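Local coordinates for binary enterotoxin of Clostridium perfringens component a (Clostridium perfringens, PDB 5H03), which probably serves as the ADP-ribosyltransferase component of a two-part enterotoxin, binding NAD and its reduced form in its C-terminal domain, at residues N132-G137 with I209-F214; K331-K336 with Y391-I396. All coordinates share one frame; numbering follows the deposited sequence.

In the fold
The chain holds two ADP-ribosyltransferase regions in series, each with a five-stranded mixed sheet. In interaction 1 (132-137 with 209-214) the loop after strand 199-209 returns to outermost strand 132-134 of the N-terminal sheet, closing about 70 residues that hold strands and no helix. Interaction 2 (331-336 with 391-396) opens later, so the two neither nest nor cross. It closes a loop of 54 residues by pairing outermost strand 332-335 of the C-terminal sheet with strand 389-401. Their centres lie about 18 Å apart, yet Phe133 packs on Asn395 and the Asp394 carbonyl, so the N-terminal edge strand meets the bulged part of strand 389-401.

Interaction 1 of 2, residues N132-G137 with I209-F214; sequences NFIQDG and IKQLNF
Asn132 meets Ile209 and Gln211 where the outermost strand of the N-terminal ADP-ribosyltransferase sheet approaches the loop that follows strand 199-209 and leads to helix 218-234. The two segments are not paired strands. Strand 185-196 lies between 132-134 and 199-209 in the sheet, so the contact is made by side chains and one water.

Ile209 reaches Asn132 with the tip of its side chain: CD1 lies 3.4 Å from Asn132 CG, and the two side chains cross at about a right angle. The Asn132 amide also gives a hydrogen bond, from ND2 to Gln211 OE1, 3.0 Å long and nearly straight at 165°. The acceptor lies in the amide plane of Asn132. Seen from Gln211, however, the donor sits well above the carbonyl plane, and the two amide planes are 76° apart. Gln211 OE1 has a weak second partner in His361. Its NE2 bonds weakly to Ser185. One water completes the junction: it donates to Asn132 O at 2.8 Å and accepts from Gln211 NE2 at 2.8 Å.

Phe133 turns to the other side of the strand and meets Phe101 edge-to-face. Ile134 comes next. With CG1 anti to the carbonyl carbon (chi1 -63°), its longer branch swings to the Gln211 amide: CG1 packs 3.3 Å from Gln211 NE2, and CD1 extends toward Asn213 ND2 at 4.3 Å. Asn213 itself is tied to Tyr296 of strand 293-299, and Ile134, Gln211 and Asn213 all touch Ile294 there. The contact thus borders the C-terminal sheet.

Beyond it, Asp136 OD1 is salt-bridged to both Lys58 NZ and Arg359 NH2.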
loop_
_atom_site.group_PDB
_atom_site.type_symbol
_atom_site.label_atom_id
_atom_site.label_comp_id
_atom_site.label_asym_id
_atom_site.label_seq_id
_atom_site.Cartn_x
_atom_site.Cartn_y
_atom_site.Cartn_z
ATOM N N ASN A 132 0.942 -1.889 8.315
ATOM C CA ASN A 132 -0.229 -2.261 7.520
ATOM C C ASN A 132 0.268 -2.623 6.117
ATOM O O ASN A 132 0.740 -1.750 5.387
ATOM C CB ASN A 132 -1.266 -1.139 7.481
ATOM C CG ASN A 132 -1.846 -0.833 8.850
ATOM O OD1 ASN A 132 -1.838 -1.684 9.748
ATOM N ND2 ASN A 132 -2.351 0.387 9.022
ATOM N N PHE A 133 0.185 -3.912 5.753
ATOM C CA PHE A 133 0.600 -4.381 4.422
ATOM C C PHE A 133 -0.540 -4.180 3.429
ATOM O O PHE A 133 -1.543 -4.902 3.451
ATOM C CB PHE A 133 1.054 -5.846 4.435
ATOM C CG PHE A 133 2.317 -6.104 5.228
ATOM C CD1 PHE A 133 3.567 -5.958 4.642
ATOM C CD2 PHE A 133 2.254 -6.504 6.566
ATOM C CE1 PHE A 133 4.742 -6.188 5.382
ATOM C CE2 PHE A 133 3.410 -6.724 7.303
ATOM C CZ PHE A 133 4.660 -6.560 6.705
ATOM N N ILE A 134 -0.397 -3.166 2.574
ATOM C CA ILE A 134 -1.406 -2.880 1.562
ATOM C C ILE A 134 -1.519 -4.038 0.590
ATOM O O ILE A 134 -0.515 -4.578 0.122
ATOM C CB ILE A 134 -1.072 -1.572 0.823
ATOM C CG1 ILE A 134 -1.105 -0.401 1.809
ATOM C CG2 ILE A 134 -1.962 -1.412 -0.401
ATOM C CD1 ILE A 134 -0.605 0.911 1.242
ATOM N N GLN A 135 -2.746 -4.441 0.307
ATOM C CA GLN A 135 -3.033 -5.506 -0.623
ATOM C C GLN A 135 -3.597 -4.871 -1.890
ATOM O O GLN A 135 -4.674 -4.262 -1.868
ATOM C CB GLN A 135 -4.000 -6.498 0.007
ATOM C CG GLN A 135 -3.496 -7.034 1.361
ATOM C CD GLN A 135 -2.198 -7.872 1.249
ATOM O OE1 GLN A 135 -2.185 -8.958 0.638
ATOM N NE2 GLN A 135 -1.116 -7.387 1.887
ATOM N N ASP A 136 -2.855 -4.990 -2.976
ATOM C CA ASP A 136 -3.242 -4.425 -4.263
ATOM C C ASP A 136 -4.138 -5.365 -5.057
ATOM O O ASP A 136 -3.999 -6.595 -4.999
ATOM C CB ASP A 136 -2.000 -4.108 -5.084
ATOM C CG ASP A 136 -1.154 -3.034 -4.447
ATOM O OD1 ASP A 136 -1.644 -1.883 -4.355
ATOM O OD2 ASP A 136 0.002 -3.341 -4.065
ATOM N N GLY A 137 -5.013 -4.767 -5.864
ATOM C CA GLY A 137 -5.952 -5.539 -6.657
ATOM C C GLY A 137 -7.006 -6.181 -5.776
ATOM O O GLY A 137 -7.117 -5.918 -4.573
ATOM N N ILE A 209 -8.034 -4.710 7.242
ATOM C CA ILE A 209 -8.418 -3.369 7.659
ATOM C C ILE A 209 -8.415 -2.456 6.430
ATOM O O ILE A 209 -7.762 -2.731 5.420
ATOM C CB ILE A 209 -7.460 -2.848 8.731
ATOM C CG1 ILE A 209 -6.047 -2.836 8.167
ATOM C CG2 ILE A 209 -7.480 -3.778 9.985
ATOM C CD1 ILE A 209 -5.155 -1.717 8.726
ATOM N N LYS A 210 -9.150 -1.348 6.522
ATOM C CA LYS A 210 -9.203 -0.376 5.431
ATOM C C LYS A 210 -8.590 0.954 5.843
ATOM O O LYS A 210 -9.218 1.715 6.569
ATOM C CB LYS A 210 -10.638 -0.161 4.967
ATOM C CG LYS A 210 -10.724 0.521 3.597
ATOM C CD LYS A 210 -12.071 0.258 2.982
ATOM C CE LYS A 210 -12.278 1.048 1.724
ATOM N NZ LYS A 210 -13.548 0.576 1.075
ATOM N N GLN A 211 -7.391 1.259 5.360
ATOM C CA GLN A 211 -6.838 2.575 5.643
ATOM C C GLN A 211 -7.242 3.591 4.569
ATOM O O GLN A 211 -7.593 3.245 3.436
ATOM C CB GLN A 211 -5.312 2.554 5.801
ATOM C CG GLN A 211 -4.533 1.478 5.092
ATOM C CD GLN A 211 -3.068 1.483 5.497
ATOM O OE1 GLN A 211 -2.692 2.058 6.536
ATOM N NE2 GLN A 211 -2.229 0.822 4.697
ATOM N N LEU A 212 -7.178 4.874 4.955
ATOM C CA LEU A 212 -7.494 5.972 4.050
ATOM C C LEU A 212 -6.417 6.046 2.979
ATOM O O LEU A 212 -5.236 6.202 3.299
ATOM C CB LEU A 212 -7.574 7.292 4.816
ATOM C CG LEU A 212 -8.171 8.510 4.108
ATOM C CD1 LEU A 212 -9.434 8.133 3.359
ATOM C CD2 LEU A 212 -8.449 9.607 5.114
ATOM N N ASN A 213 -6.827 5.932 1.708
ATOM C CA ASN A 213 -5.892 5.931 0.569
ATOM C C ASN A 213 -6.706 6.275 -0.685
ATOM O O ASN A 213 -7.311 5.386 -1.293
ATOM C CB ASN A 213 -5.220 4.558 0.444
ATOM C CG ASN A 213 -4.210 4.485 -0.695
ATOM O OD1 ASN A 213 -4.070 5.428 -1.465
ATOM N ND2 ASN A 213 -3.494 3.342 -0.809
ATOM N N PHE A 214 -6.667 7.546 -1.087
ATOM C CA PHE A 214 -7.552 8.018 -2.153
ATOM C C PHE A 214 -7.176 7.490 -3.535
ATOM O O PHE A 214 -8.052 7.384 -4.392
ATOM C CB PHE A 214 -7.596 9.549 -2.162
ATOM C CG PHE A 214 -8.095 10.144 -0.877
ATOM C CD1 PHE A 214 -9.441 10.081 -0.551
ATOM C CD2 PHE A 214 -7.227 10.758 0.005
ATOM C CE1 PHE A 214 -9.900 10.617 0.619
ATOM C CE2 PHE A 214 -7.698 11.303 1.181
ATOM C CZ PHE A 214 -9.024 11.228 1.487
HETATM O O HOH W 1 0.525 0.950 4.796
#

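Interaction 2 of 2, residues K331-K336 with Y391-I396; sequences KTIPVK and YKIDNI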
loop_
_atom_site.group_PDB
_atom_site.type_symbol
_atom_site.label_atom_id
_atom_site.label_comp_id
_atom_site.label_asym_id
_atom_site.label_seq_id
_atom_site.Cartn_x
_atom_site.Cartn_y
_atom_site.Cartn_z
ATOM N N LYS A 331 15.036 -1.619 6.138
ATOM C CA LYS A 331 15.844 -0.537 6.687
ATOM C C LYS A 331 14.989 0.638 7.166
ATOM O O LYS A 331 13.843 0.836 6.743
ATOM C CB LYS A 331 16.885 -0.040 5.687
ATOM C CG LYS A 331 17.884 -1.116 5.341
ATOM C CD LYS A 331 19.193 -0.518 4.844
ATOM C CE LYS A 331 20.377 -1.407 5.232
ATOM N NZ LYS A 331 20.041 -2.868 5.154
ATOM N N THR A 332 15.581 1.421 8.067
ATOM C CA THR A 332 15.044 2.692 8.537
ATOM C C THR A 332 15.861 3.811 7.896
ATOM O O THR A 332 17.094 3.787 7.963
ATOM C CB THR A 332 15.121 2.764 10.068
ATOM O OG1 THR A 332 14.220 1.809 10.636
ATOM C CG2 THR A 332 14.718 4.143 10.589
ATOM N N ILE A 333 15.192 4.762 7.249
ATOM C CA ILE A 333 15.853 5.891 6.593
ATOM C C ILE A 333 15.494 7.169 7.349
ATOM O O ILE A 333 14.314 7.548 7.383
ATOM C CB ILE A 333 15.450 6.029 5.113
ATOM C CG1 ILE A 333 15.914 4.842 4.269
ATOM C CG2 ILE A 333 15.972 7.354 4.536
ATOM C CD1 ILE A 333 15.048 3.687 4.411
ATOM N N PRO A 334 16.466 7.867 7.943
ATOM C CA PRO A 334 16.178 9.151 8.611
ATOM C C PRO A 334 15.966 10.259 7.591
ATOM O O PRO A 334 16.587 10.276 6.523
ATOM C CB PRO A 334 17.433 9.394 9.465
ATOM C CG PRO A 334 18.523 8.726 8.693
ATOM C CD PRO A 334 17.895 7.512 8.014
ATOM N N VAL A 335 15.062 11.182 7.903
ATOM C CA VAL A 335 14.750 12.295 7.007
ATOM C C VAL A 335 14.899 13.606 7.773
ATOM O O VAL A 335 14.004 13.985 8.535
ATOM C CB VAL A 335 13.342 12.175 6.420
ATOM C CG1 VAL A 335 13.123 13.228 5.330
ATOM C CG2 VAL A 335 13.091 10.781 5.905
ATOM N N LYS A 336 16.022 14.305 7.576
ATOM C CA LYS A 336 16.274 15.529 8.327
ATOM C C LYS A 336 15.565 16.732 7.738
ATOM O O LYS A 336 15.510 17.775 8.399
ATOM C CB LYS A 336 17.770 15.842 8.437
ATOM C CG LYS A 336 18.582 14.799 9.170
ATOM C CD LYS A 336 19.875 15.417 9.732
ATOM C CE LYS A 336 20.894 14.353 10.143
ATOM N NZ LYS A 336 21.547 14.641 11.459
ATOM N N TYR A 391 11.483 6.910 8.294
ATOM C CA TYR A 391 10.570 5.891 7.808
ATOM C C TYR A 391 11.313 4.569 7.657
ATOM O O TYR A 391 12.521 4.540 7.403
ATOM C CB TYR A 391 9.878 6.313 6.503
ATOM C CG TYR A 391 10.768 6.497 5.299
ATOM C CD1 TYR A 391 11.038 5.426 4.458
ATOM C CD2 TYR A 391 11.266 7.763 4.947
ATOM C CE1 TYR A 391 11.823 5.581 3.342
ATOM C CE2 TYR A 391 12.066 7.936 3.807
ATOM C CZ TYR A 391 12.332 6.826 3.012
ATOM O OH TYR A 391 13.115 6.924 1.879
ATOM N N LYS A 392 10.588 3.480 7.875
ATOM C CA LYS A 392 11.099 2.128 7.679
ATOM C C LYS A 392 10.497 1.532 6.419
ATOM O O LYS A 392 9.299 1.687 6.163
ATOM C CB LYS A 392 10.795 1.234 8.879
ATOM C CG LYS A 392 9.335 1.142 9.244
ATOM C CD LYS A 392 9.164 0.394 10.589
ATOM C CE LYS A 392 7.703 0.079 10.922
ATOM N NZ LYS A 392 7.076 -0.885 9.953
ATOM N N ILE A 393 11.332 0.862 5.628
ATOM C CA ILE A 393 10.882 0.207 4.395
ATOM C C ILE A 393 10.233 -1.132 4.727
ATOM O O ILE A 393 10.870 -2.009 5.309
ATOM C CB ILE A 393 12.047 0.031 3.418
ATOM C CG1 ILE A 393 12.609 1.407 3.081
ATOM C CG2 ILE A 393 11.593 -0.687 2.144
ATOM C CD1 ILE A 393 13.696 1.366 2.025
ATOM N N ASP A 394 8.956 -1.278 4.376
ATOM C CA ASP A 394 8.159 -2.464 4.660
ATOM C C ASP A 394 8.140 -3.483 3.527
ATOM O O ASP A 394 8.181 -4.689 3.784
ATOM C CB ASP A 394 6.730 -2.049 4.957
ATOM C CG ASP A 394 6.643 -1.073 6.113
ATOM O OD1 ASP A 394 7.401 -1.243 7.121
ATOM O OD2 ASP A 394 5.861 -0.102 5.954
ATOM N N ASN A 395 7.967 -3.014 2.292
ATOM C CA ASN A 395 7.771 -3.864 1.130
ATOM C C ASN A 395 8.278 -3.126 -0.101
ATOM O O ASN A 395 8.292 -1.886 -0.149
ATOM C CB ASN A 395 6.290 -4.224 0.971
ATOM C CG ASN A 395 6.061 -5.678 0.648
ATOM O OD1 ASN A 395 6.975 -6.396 0.210
ATOM N ND2 ASN A 395 4.817 -6.131 0.846
ATOM N N ILE A 396 8.706 -3.897 -1.091
ATOM C CA ILE A 396 9.092 -3.365 -2.388
ATOM C C ILE A 396 8.412 -4.206 -3.455
ATOM O O ILE A 396 8.493 -5.444 -3.416
ATOM C CB ILE A 396 10.620 -3.343 -2.562
ATOM C CG1 ILE A 396 11.227 -2.313 -1.594
ATOM C CG2 ILE A 396 10.994 -3.087 -4.027
ATOM C CD1 ILE A 396 12.740 -2.221 -1.614
#
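Ile333 and Tyr391 form a hydrogen-bonded antiparallel pair at the edge of the C-terminal ADP-ribosyltransferase sheet. Ile333 N gives its hydrogen to Tyr391 O at 2.7 Å, and Tyr391 N returns a bond to Ile333 O at 3.0 Å. Ile393 N bonds to Lys331 O, past the non-hydrogen-bonded pair Thr332 and Lys392.

Ile333 CB sits over one face of the Tyr391 ring in a CH-pi contact, 4.1 Å from the centroid and offset toward the rim. CG2 lies 3.9 Å from Tyr391 OH. CG1 carries the other branch along the strand, and chi2 near 80° turns CD1 beside both Tyr391 CE1 and Ile393 CD1, 3.6 Å from the latter. Val335 CG2 reaches the same ring obliquely, 3.7 Å from CD2. On the other sheet face, Lys392 NZ makes a salt bridge with Asp394 OD1 and bonds to Thr131 OG1 and Asp130 O.

The side chains of Tyr391 and Glu303 lie about 6 Å apart, those of Val335 and Thr337 about 4 Å. Glu303 and Thr337 bind NAD, so the contact borders that site. Tyr391 also packs on Leu358 of strand 356-362 and Ala416 of strand 409-418, and Ile393 rests on Trp328 of helix 318-328.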